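Local coordinates for NADH oxidase (Thermus thermophilus, PDB 6RVH), which reduces coenzyme A disulfide with electrons from NADH, as an FAD-containing flavoenzyme of the class-III pyridine nucleotide-disulfide oxidoreductase family, at the coenzyme A and menadione site. Coordinates in Å, arbitrary orientation; residue numbers count along the deposited sequence, not the author numbering. Chains: chain A/B, NADH oxidase.

The coenzyme A and menadione site. Residues chain A 11-12, 15-16, 19-20, 23, 40-41, 44, 62-63, 299, 303, 307; chain B 358-359, 364-365, 430-431, 437, 441-442. With COA (coenzyme A), chain C; VK3 (menadione), chain D.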
# COMPACT_ATOMS: atom_id res chain seq x y z
N VAL A 11 14.75 12.73 21.89
CA VAL A 11 13.78 13.12 20.90
C VAL A 11 13.01 11.95 20.35
O VAL A 11 11.78 11.98 20.25
CB VAL A 11 14.35 13.99 19.84
CG1 VAL A 11 13.29 14.27 18.80
CG2 VAL A 11 14.81 15.26 20.47
N ALA A 12 13.70 10.89 19.99
CA ALA A 12 12.98 9.83 19.33
C ALA A 12 13.72 8.53 19.40
O ALA A 12 13.11 7.51 19.75
CB ALA A 12 12.64 10.18 17.86
N ALA A 15 13.96 8.81 23.57
CA ALA A 15 12.67 8.48 24.08
C ALA A 15 12.26 6.96 23.79
O ALA A 15 11.78 6.25 24.65
CB ALA A 15 11.58 9.49 23.52
N SER A 16 12.45 6.46 22.59
CA SER A 16 11.98 5.16 22.29
C SER A 16 12.70 4.16 23.15
O SER A 16 12.11 3.15 23.58
CB SER A 16 12.21 4.82 20.84
OG SER A 16 10.98 4.24 20.37
N ALA A 19 11.52 4.46 27.09
CA ALA A 19 10.19 3.90 27.36
C ALA A 19 10.19 2.37 27.29
O ALA A 19 9.52 1.72 28.05
CB ALA A 19 9.08 4.55 26.38
N LYS A 20 10.99 1.82 26.42
CA LYS A 20 10.94 0.41 26.16
C LYS A 20 11.71 -0.31 27.24
O LYS A 20 11.39 -1.41 27.67
CB LYS A 20 11.55 0.07 24.79
CG LYS A 20 11.58 -1.42 24.49
CD LYS A 20 10.15 -2.05 24.39
CE LYS A 20 10.13 -3.52 23.89
NZ LYS A 20 8.82 -4.27 24.04
N ARG A 23 9.53 -0.19 30.55
CA ARG A 23 8.45 -1.16 30.36
C ARG A 23 8.95 -2.59 30.49
O ARG A 23 8.23 -3.44 30.96
CB ARG A 23 7.81 -0.97 28.99
CG ARG A 23 6.77 -1.91 28.68
CD ARG A 23 6.11 -1.72 27.30
NE ARG A 23 6.21 -0.35 26.88
CZ ARG A 23 6.76 0.00 25.71
NH1 ARG A 23 7.18 -0.92 24.85
NH2 ARG A 23 6.87 1.28 25.37
N SER A 40 10.46 13.82 23.25
CA SER A 40 9.45 13.01 22.57
C SER A 40 8.40 13.76 21.65
O SER A 40 7.17 13.58 21.74
CB SER A 40 8.77 12.12 23.61
OG SER A 40 7.83 11.27 23.04
N TYR A 41 8.89 14.58 20.71
CA TYR A 41 7.98 15.26 19.75
C TYR A 41 8.28 14.83 18.36
O TYR A 41 9.44 14.43 18.06
CB TYR A 41 8.25 16.75 19.78
CG TYR A 41 9.67 17.18 19.49
CD1 TYR A 41 10.62 17.15 20.47
CD2 TYR A 41 10.04 17.62 18.25
CE1 TYR A 41 11.88 17.54 20.24
CE2 TYR A 41 11.34 17.99 18.02
CZ TYR A 41 12.25 17.96 19.03
OH TYR A 41 13.53 18.39 18.83
N CYS A 44 8.71 15.47 12.29
CA CYS A 44 8.14 15.09 11.00
C CYS A 44 6.92 15.86 10.67
O CYS A 44 6.51 15.84 9.51
CB CYS A 44 7.74 13.62 11.06
SG CYS A 44 8.89 12.62 12.05
N ALA A 62 4.44 13.31 21.84
CA ALA A 62 3.89 11.96 21.93
C ALA A 62 3.70 11.50 23.41
O ALA A 62 2.81 10.66 23.79
CB ALA A 62 4.85 11.00 21.16
N ARG A 63 4.55 12.08 24.24
CA ARG A 63 4.53 11.85 25.65
C ARG A 63 5.23 13.08 26.32
O ARG A 63 6.16 13.67 25.76
CB ARG A 63 5.33 10.59 25.95
CG ARG A 63 5.07 10.04 27.32
CD ARG A 63 5.55 8.68 27.39
NE ARG A 63 4.78 7.92 26.45
CZ ARG A 63 4.98 6.64 26.32
NH1 ARG A 63 5.92 6.08 27.14
NH2 ARG A 63 4.25 5.95 25.42
N GLY A 299 12.65 8.75 10.95
CA GLY A 299 12.13 8.70 12.29
C GLY A 299 11.66 7.33 12.63
O GLY A 299 11.70 6.94 13.80
N ASN A 303 13.10 5.15 15.99
CA ASN A 303 12.29 4.32 16.87
C ASN A 303 12.70 2.85 16.91
O ASN A 303 12.62 2.21 17.92
CB ASN A 303 10.85 4.42 16.43
CG ASN A 303 10.16 5.47 17.13
OD1 ASN A 303 9.42 5.12 18.00
ND2 ASN A 303 10.37 6.74 16.79
N ARG A 307 14.01 1.20 20.26
CA ARG A 307 13.34 0.08 20.88
C ARG A 307 14.34 -1.05 21.03
O ARG A 307 14.34 -1.76 21.98
CB ARG A 307 12.09 -0.21 20.10
CG ARG A 307 11.45 -1.51 20.37
CD ARG A 307 10.05 -1.56 19.81
NE ARG A 307 9.52 -2.92 19.82
CZ ARG A 307 8.41 -3.29 20.46
NH1 ARG A 307 7.70 -2.38 21.11
NH2 ARG A 307 7.98 -4.56 20.43
N ILE B 358 -5.67 -5.74 15.58
CA ILE B 358 -5.36 -4.45 16.22
C ILE B 358 -6.12 -3.28 15.54
O ILE B 358 -6.77 -3.48 14.44
CB ILE B 358 -3.89 -4.21 16.43
CG1 ILE B 358 -3.20 -4.08 15.10
CG2 ILE B 358 -3.34 -5.38 17.08
CD1 ILE B 358 -3.37 -2.87 14.51
N GLN B 359 -6.14 -2.12 16.21
CA GLN B 359 -6.71 -0.99 15.55
C GLN B 359 -5.72 0.11 15.72
O GLN B 359 -5.30 0.46 16.84
CB GLN B 359 -8.05 -0.63 16.11
CG GLN B 359 -8.26 0.82 16.14
CD GLN B 359 -9.68 1.24 16.31
OE1 GLN B 359 -10.51 0.46 16.78
NE2 GLN B 359 -9.99 2.46 15.91
N ALA B 364 -0.35 9.97 11.42
CA ALA B 364 0.11 10.32 12.78
C ALA B 364 -1.03 10.68 13.72
O ALA B 364 -1.97 11.30 13.22
CB ALA B 364 1.04 11.47 12.68
N HIS B 365 -0.99 10.36 15.04
CA HIS B 365 -2.15 10.70 15.94
C HIS B 365 -2.63 12.14 15.77
O HIS B 365 -3.86 12.44 15.81
CB HIS B 365 -1.90 10.45 17.43
CG HIS B 365 -0.82 11.31 18.02
ND1 HIS B 365 0.53 10.98 17.92
CD2 HIS B 365 -0.87 12.47 18.71
CE1 HIS B 365 1.26 11.91 18.51
NE2 HIS B 365 0.43 12.82 19.00
N PRO B 430 1.09 6.07 11.15
CA PRO B 430 1.77 6.40 12.42
C PRO B 430 3.29 6.06 12.31
O PRO B 430 3.72 5.43 11.35
CB PRO B 430 1.13 5.39 13.41
CG PRO B 430 -0.06 4.81 12.71
CD PRO B 430 0.18 4.91 11.24
N VAL B 431 4.09 6.41 13.31
CA VAL B 431 5.52 6.05 13.25
C VAL B 431 5.78 4.52 13.13
O VAL B 431 6.66 4.06 12.42
CB VAL B 431 6.35 6.88 14.32
CG1 VAL B 431 6.08 6.44 15.74
CG2 VAL B 431 7.77 6.87 14.03
N ILE B 437 2.99 -2.76 14.15
CA ILE B 437 2.46 -2.80 15.51
C ILE B 437 1.75 -4.21 15.67
O ILE B 437 2.08 -4.93 16.63
CB ILE B 437 1.60 -1.51 16.05
CG1 ILE B 437 0.09 -1.76 15.91
CG2 ILE B 437 1.67 -0.11 15.37
CD1 ILE B 437 -0.46 -2.66 17.03
N GLN B 441 3.90 -8.25 18.82
CA GLN B 441 3.61 -6.89 19.01
C GLN B 441 2.06 -6.85 19.28
O GLN B 441 1.22 -7.43 18.54
CB GLN B 441 4.19 -5.98 17.84
CG GLN B 441 5.67 -5.36 17.99
CD GLN B 441 5.87 -3.75 17.77
OE1 GLN B 441 6.96 -3.28 17.38
NE2 GLN B 441 4.85 -2.94 18.06
N ALA B 442 1.73 -6.21 20.43
CA ALA B 442 0.37 -6.13 21.00
C ALA B 442 -0.58 -7.39 20.69
O ALA B 442 -0.64 -7.84 19.47
CB ALA B 442 -0.26 -4.80 20.67
N1A COA C . -3.05 -1.30 19.10
C2A COA C . -2.48 -2.30 19.84
N3A COA C . -1.23 -2.11 20.36
C4A COA C . -0.40 -0.94 20.17
C5A COA C . -0.99 0.16 19.36
C6A COA C . -2.40 -0.07 18.80
N6A COA C . -3.00 0.92 18.01
N7A COA C . -0.04 1.14 19.34
C8A COA C . 1.04 0.73 20.06
N9A COA C . 0.84 -0.48 20.56
C1B COA C . 1.78 -1.15 21.44
C2B COA C . 3.04 -1.59 20.77
O2B COA C . 2.68 -2.86 20.33
C3B COA C . 4.06 -1.69 21.91
O3B COA C . 4.04 -3.01 22.47
P3B COA C . 5.16 -3.64 23.41
O7A COA C . 5.35 -5.01 22.84
O8A COA C . 6.33 -2.78 23.20
O9A COA C . 4.51 -3.59 24.76
C4B COA C . 3.54 -0.63 22.89
O4B COA C . 2.22 -0.24 22.44
C5B COA C . 4.42 0.61 22.97
O5B COA C . 3.74 1.47 22.12
P1A COA C . 3.83 3.01 22.43
O1A COA C . 3.25 3.83 21.27
O2A COA C . 3.31 3.18 23.88
O3A COA C . 5.42 3.23 22.32
P2A COA C . 6.43 3.62 23.48
O4A COA C . 7.63 2.68 23.25
O5A COA C . 5.76 3.67 24.83
O6A COA C . 6.67 5.17 23.06
CBP COA C . 7.86 7.16 22.56
CCP COA C . 7.96 5.76 23.12
CDP COA C . 6.37 7.29 22.30
CEP COA C . 8.47 8.19 23.51
CAP COA C . 8.58 7.30 21.20
OAP COA C . 8.04 6.24 20.37
C9P COA C . 8.37 8.63 20.51
O9P COA C . 8.70 9.68 21.10
N8P COA C . 7.92 8.49 19.23
C7P COA C . 6.79 9.10 18.56
C6P COA C . 7.17 9.74 17.23
C5P COA C . 8.46 10.42 17.57
O5P COA C . 8.60 11.16 18.54
N4P COA C . 9.44 10.08 16.76
C3P COA C . 9.20 9.58 15.43
C2P COA C . 8.62 10.69 14.58
S1P COA C . 9.84 11.60 13.59
C1K VK3 D . 2.55 7.27 18.98
O1K VK3 D . 3.44 7.40 19.84
C2K VK3 D . 1.50 6.42 19.36
C3K VK3 D . 0.43 6.14 18.51
C4K VK3 D . 0.36 6.79 17.15
O4K VK3 D . -0.65 6.51 16.45
C5K VK3 D . 1.46 7.72 16.69
C6K VK3 D . 1.53 8.37 15.45
C7K VK3 D . 2.62 9.18 15.13
C8K VK3 D . 3.67 9.44 16.01
C9K VK3 D . 3.64 8.82 17.26
C10 VK3 D . 2.60 7.96 17.64
C11 VK3 D . -0.60 5.17 19.05
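The A:Arg307 guanidinium lies between B:Gln441 OE1, over the centre of one face, and A:Lys20 NZ, toward the rim of the other, with coenzyme A O3B, the 3'-ester oxygen, in plane at its edge; the B:Gln441 amide stacks on it, planes 21° apart. In this class-III pyridine nucleotide-disulfide oxidoreductase the coenzyme A pocket spans both subunits. The A:Arg23 guanidinium has coenzyme A C5B against one face, A:Lys20 CA against the other, and pyrophosphate O4A in plane at its edge. B:Ile437 lays CD1, a slim apolar tip suited to a flat base, over adenine's six-membered ring, 3.3 Å from its centroid; the backbone carbonyl B:Gln359 O reads the amino group, coenzyme A N6A (2.6 Å). B:His365 turns its imidazole edge, ND1 foremost, to the face of the poorly ordered, soaked-in menadione.

The pocket ends at redox-active A:Cys44, whose SG forms a mixed disulfide with coenzyme A S1P (2.1 Å). Long cationic chains suit the 3'-phosphate: A:Lys20 NZ and A:Arg307 NH1 both donate to coenzyme A O8A, and A:Arg23 NH1 adds a salt bridge without a hydrogen bond. A:Arg63, bent at chi3 (-64°), brings NH2 to pyrophosphate O5A of coenzyme A (2.8 Å).

A:Ser40 OG, a compact donor, bonds coenzyme A carbonyl O9P (2.7 Å). A:Asn303 OD1 accepts two hydrogen bonds, one from coenzyme A hydroxyl OAP (3.0 Å), in plane on a lone pair, and one from A:Ser16 OG, above that plane, while ND2 donates to A:Gly299 O, fixing the amide's flip. An alanine here would probably loosen the pantetheine by losing the acceptor for OAP. Short, branched B:Val431 forks, CG2 on coenzyme A C3P and CG1 on menadione C9K (3.7 Å).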